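Pdx2 protein (Plasmodium falciparum, PDB 2ABW) hydrolyses glutamine to glutamate and ammonia, the ammonia being channelled to the Pdx1 active site for pyridoxal 5'-phosphate (vitamin B6) synthesis. Local coordinates at residues S54-V57 against R58-A62; A71-H74 against F75-L79. All coordinates share one frame; numbering follows the deposited sequence. Where two conformers were deposited one is given.

In the fold
Contacts 1 and 2 are both local, each between neighbouring turns of one helix, and they come in series: 54-62 spans helix 54-60 and its exit, 71-79 the last turns of helix 63-77, the next helix in the chain. Their centres lie about 17 Å apart, yet they touch, with C61 SG 3.7 Å from L72 CD1. Contact 1 borders the glutaminase site. S54 belongs to the glutamine-binding set with G52 and E53, and its side chain is about 8 Å from that of the nucleophile C87; in the conformer considered, the side chain of T55 is about 5 Å from that of R121, another glutamine-binding residue. Contact 2 lies away from the annotated catalytic and binding residues.

Contact 1: S54-V57 against R58-A62; sequences STTV and RRCCA
T55, in one of two conformers and so only tentatively, lays its CG2 methyl over one face of the R59 guanidinium one turn further on, at 4.2 Å from NH1, a loose van der Waals approach. R59 reaches back because its chain, extended at first, bends at chi3 (-71°). Beneath this runs regular helical backbone pairing: R58 N to S54 O and R59 N to T55 O, each 3.0 Å, then C60 N to T56 O at 3.1 Å. The last bond, C61 N to V57 O, is longer at 3.2 Å and less straight (139° at the hydrogen). C60 SG stands 3.3 Å from T56 O, placed beside its own backbone N by a chi1 of -70°. R58 turns its polar end elsewhere: NH1 forms a salt bridge with D66, NH2 donates to K109 O, and Y69 and F106 add cation-pi contacts, so the buried guanidinium is held through several partners. Residues 54-57 form the first turn of helix 54-60, which follows strand 46-49 and the glutamine-binding residues G52 and E53; S54 and V57 pack on helix 88-92, just beyond the nucleophile C87, and C61 packs on helix 63-77.

Contact 2: A71-H74 against F75-L79; sequences ALVH and FIHVL
H74 and the pair V78 and L79 make the main side-chain contact. The imidazole meets V78 through CD2, 3.5 Å from V78 CB, and L79 through CE1, 3.6 Å from L79 CG, so the two carbons that flank NE2 serve the two aliphatic chains. With CG anti to the backbone N (chi1 172°), the H74 ring is directed along the chain toward these two residues. On another side of the helix, V73 CG1 touches H77 CD2 at 3.8 Å. H77 CD2 also stands 3.2 Å from V73 O, which lies at the edge of the imidazole near its plane, while I76 CG2 sits 3.5 Å above that plane, over the ring centre. Outside the contact, H77 NE2 donates to F112 O, which helps to fix the ring's rotation.

These contacts belong to the C-terminal end of helix 63-77. Ordinary i to i+4 bonds bring F75 N to A71 O, I76 N to L72 O and H77 N to V73 O. Next, H74 O accepts two N-H groups, from V78 at 2.9 Å and from L79 at 3.0 Å. The second is the straighter at the hydrogen (167° against 149°), and its i to i+5 span is that of a pi-turn.

In the next shell, L72 and F75 pack on L47 of strand 46-49 and on L41 of helix 38-42, facing this part of the helix toward the parallel strands of the main sheet. I76 O receives N189 ND2, H77 O receives K80 NZ, and backbone pairing links F75 with K81, just ahead of strand 83-86.

Contact 1: S54-V57 against R58-A62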
loop_
_atom_site.group_PDB
_atom_site.type_symbol
_atom_site.label_atom_id
_atom_site.label_comp_id
_atom_site.label_asym_id
_atom_site.label_seq_id
_atom_site.Cartn_x
_atom_site.Cartn_y
_atom_site.Cartn_z
ATOM N N SER A 54 4.619 -9.590 -5.489
ATOM C CA SER A 54 4.439 -8.516 -6.459
ATOM C C SER A 54 4.262 -9.048 -7.856
ATOM O O SER A 54 3.525 -8.508 -8.630
ATOM C CB SER A 54 5.581 -7.534 -6.389
ATOM O OG SER A 54 6.858 -8.132 -6.649
ATOM N N THR A 55 5.002 -10.098 -8.252
ATOM C CA THR A 55 4.906 -10.554 -9.614
ATOM C C THR A 55 3.521 -11.123 -9.918
ATOM O O THR A 55 3.001 -10.991 -11.038
ATOM C CB THR A 55 6.047 -11.493 -9.998
ATOM O OG1 THR A 55 7.257 -10.725 -10.083
ATOM C CG2 THR A 55 5.766 -12.090 -11.300
ATOM N N THR A 56 2.935 -11.781 -8.932
ATOM C CA THR A 56 1.584 -12.316 -9.104
ATOM C C THR A 56 0.524 -11.242 -9.292
ATOM O O THR A 56 -0.227 -11.336 -10.229
ATOM C CB THR A 56 1.151 -13.141 -7.889
ATOM O OG1 THR A 56 2.105 -14.197 -7.703
ATOM C CG2 THR A 56 -0.225 -13.740 -8.124
ATOM N N VAL A 57 0.548 -10.251 -8.462
ATOM C CA VAL A 57 -0.407 -9.143 -8.580
ATOM C C VAL A 57 -0.207 -8.458 -9.920
ATOM O O VAL A 57 -1.131 -8.216 -10.689
ATOM C CB VAL A 57 -0.228 -8.170 -7.474
ATOM C CG1 VAL A 57 -0.992 -6.889 -7.792
ATOM C CG2 VAL A 57 -0.617 -8.733 -6.084
ATOM N N ARG A 58 1.048 -8.239 -10.322
ATOM C CA ARG A 58 1.264 -7.574 -11.615
ATOM C C ARG A 58 0.747 -8.349 -12.801
ATOM O O ARG A 58 0.197 -7.818 -13.731
ATOM C CB ARG A 58 2.767 -7.297 -11.813
ATOM C CG ARG A 58 3.129 -6.590 -13.085
ATOM C CD ARG A 58 2.427 -5.216 -13.244
ATOM N NE ARG A 58 2.717 -4.550 -14.518
ATOM C CZ ARG A 58 2.104 -4.730 -15.683
ATOM N NH1 ARG A 58 1.067 -5.556 -15.849
ATOM N NH2 ARG A 58 2.454 -4.004 -16.731
ATOM N N ARG A 59 0.974 -9.661 -12.816
ATOM C CA ARG A 59 0.447 -10.507 -13.884
ATOM C C ARG A 59 -1.091 -10.475 -13.927
ATOM O O ARG A 59 -1.687 -10.476 -14.997
ATOM C CB ARG A 59 0.894 -11.926 -13.552
ATOM C CG ARG A 59 0.436 -12.944 -14.503
ATOM C CD ARG A 59 1.320 -14.189 -14.334
ATOM N NE ARG A 59 2.672 -13.934 -14.841
ATOM C CZ ARG A 59 3.799 -14.460 -14.358
ATOM N NH1 ARG A 59 3.800 -15.268 -13.291
ATOM N NH2 ARG A 59 4.947 -14.175 -14.967
ATOM N N CYS A 60 -1.706 -10.413 -12.758
ATOM C CA CYS A 60 -3.182 -10.275 -12.692
ATOM C C CYS A 60 -3.699 -8.984 -13.412
ATOM O O CYS A 60 -4.827 -8.957 -13.943
ATOM C CB CYS A 60 -3.653 -10.254 -11.245
ATOM S SG CYS A 60 -3.480 -11.887 -10.369
ATOM N N CYS A 61 -2.880 -7.940 -13.401
ATOM C CA CYS A 61 -3.224 -6.683 -14.041
ATOM C C CYS A 61 -2.885 -6.616 -15.499
ATOM O O CYS A 61 -3.186 -5.653 -16.185
ATOM C CB CYS A 61 -2.556 -5.516 -13.296
ATOM S SG CYS A 61 -3.021 -5.350 -11.641
ATOM N N ALA A 62 -2.287 -7.687 -16.033
ATOM C CA ALA A 62 -1.767 -7.682 -17.389
ATOM C C ALA A 62 -2.773 -8.148 -18.442
ATOM O O ALA A 62 -2.514 -8.091 -19.657
ATOM C CB ALA A 62 -0.584 -8.593 -17.451
#

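Contact 2: A71-H74 against F75-L79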
loop_
_atom_site.group_PDB
_atom_site.type_symbol
_atom_site.label_atom_id
_atom_site.label_comp_id
_atom_site.label_asym_id
_atom_site.label_seq_id
_atom_site.Cartn_x
_atom_site.Cartn_y
_atom_site.Cartn_z
ATOM N N ALA A 71 -5.108 1.406 -16.397
ATOM C CA ALA A 71 -6.109 2.135 -15.614
ATOM C C ALA A 71 -5.578 2.488 -14.223
ATOM O O ALA A 71 -5.860 3.568 -13.676
ATOM C CB ALA A 71 -7.446 1.342 -15.544
ATOM N N LEU A 72 -4.828 1.572 -13.624
ATOM C CA LEU A 72 -4.184 1.824 -12.298
ATOM C C LEU A 72 -3.173 2.976 -12.387
ATOM O O LEU A 72 -3.155 3.831 -11.559
ATOM C CB LEU A 72 -3.605 0.526 -11.732
ATOM C CG LEU A 72 -4.641 -0.501 -11.339
ATOM C CD1 LEU A 72 -4.001 -1.862 -11.056
ATOM C CD2 LEU A 72 -5.347 -0.037 -10.074
ATOM N N VAL A 73 -2.384 2.989 -13.447
ATOM C CA VAL A 73 -1.411 4.044 -13.636
ATOM C C VAL A 73 -2.145 5.333 -13.727
ATOM O O VAL A 73 -1.721 6.357 -13.171
ATOM C CB VAL A 73 -0.479 3.726 -14.840
ATOM C CG1 VAL A 73 0.382 4.987 -15.184
ATOM C CG2 VAL A 73 0.412 2.543 -14.520
ATOM N N HIS A 74 -3.197 5.378 -14.541
ATOM C CA HIS A 74 -3.972 6.594 -14.684
ATOM C C HIS A 74 -4.595 7.036 -13.334
ATOM O O HIS A 74 -4.634 8.229 -12.979
ATOM C CB HIS A 74 -4.998 6.421 -15.793
ATOM C CG HIS A 74 -5.989 7.535 -15.908
ATOM N ND1 HIS A 74 -7.241 7.428 -15.344
ATOM C CD2 HIS A 74 -5.973 8.692 -16.592
ATOM C CE1 HIS A 74 -7.943 8.491 -15.666
ATOM N NE2 HIS A 74 -7.147 9.328 -16.311
ATOM N N PHE A 75 -5.139 6.083 -12.602
ATOM C CA PHE A 75 -5.792 6.329 -11.300
ATOM C C PHE A 75 -4.784 6.972 -10.352
ATOM O O PHE A 75 -5.097 7.962 -9.678
ATOM C CB PHE A 75 -6.246 5.012 -10.741
ATOM C CG PHE A 75 -6.886 5.010 -9.359
ATOM C CD1 PHE A 75 -6.102 4.971 -8.215
ATOM C CD2 PHE A 75 -8.269 4.924 -9.272
ATOM C CE1 PHE A 75 -6.661 4.929 -6.962
ATOM C CE2 PHE A 75 -8.855 4.831 -7.992
ATOM C CZ PHE A 75 -8.016 4.812 -6.898
ATOM N N ILE A 76 -3.573 6.455 -10.322
ATOM C CA ILE A 76 -2.548 6.936 -9.442
ATOM C C ILE A 76 -2.019 8.281 -9.816
ATOM O O ILE A 76 -1.774 9.146 -8.973
ATOM C CB ILE A 76 -1.387 5.900 -9.369
ATOM C CG1 ILE A 76 -1.829 4.585 -8.766
ATOM C CG2 ILE A 76 -0.176 6.407 -8.530
ATOM C CD1 ILE A 76 -0.935 3.433 -9.112
ATOM N N HIS A 77 -1.688 8.481 -11.088
ATOM C CA HIS A 77 -0.852 9.554 -11.546
ATOM C C HIS A 77 -1.540 10.679 -12.287
ATOM O O HIS A 77 -1.049 11.779 -12.277
ATOM C CB HIS A 77 0.189 9.002 -12.514
ATOM C CG HIS A 77 1.139 8.053 -11.862
ATOM N ND1 HIS A 77 2.080 8.460 -10.923
ATOM C CD2 HIS A 77 1.220 6.713 -11.947
ATOM C CE1 HIS A 77 2.766 7.384 -10.542
ATOM N NE2 HIS A 77 2.248 6.309 -11.098
ATOM N N VAL A 78 -2.720 10.429 -12.790
ATOM C CA VAL A 78 -3.540 11.472 -13.455
ATOM C C VAL A 78 -4.687 11.909 -12.554
ATOM O O VAL A 78 -4.859 13.105 -12.285
ATOM C CB VAL A 78 -4.035 11.032 -14.843
ATOM C CG1 VAL A 78 -4.899 12.186 -15.483
ATOM C CG2 VAL A 78 -2.786 10.690 -15.769
ATOM N N LEU A 79 -5.488 10.955 -12.103
ATOM C CA LEU A 79 -6.589 11.261 -11.165
ATOM C C LEU A 79 -6.024 11.600 -9.808
ATOM O O LEU A 79 -6.740 12.292 -9.041
ATOM C CB LEU A 79 -7.550 10.099 -11.041
ATOM C CG LEU A 79 -8.206 9.745 -12.342
ATOM C CD1 LEU A 79 -9.238 8.672 -12.087
ATOM C CD2 LEU A 79 -8.714 10.945 -13.199
#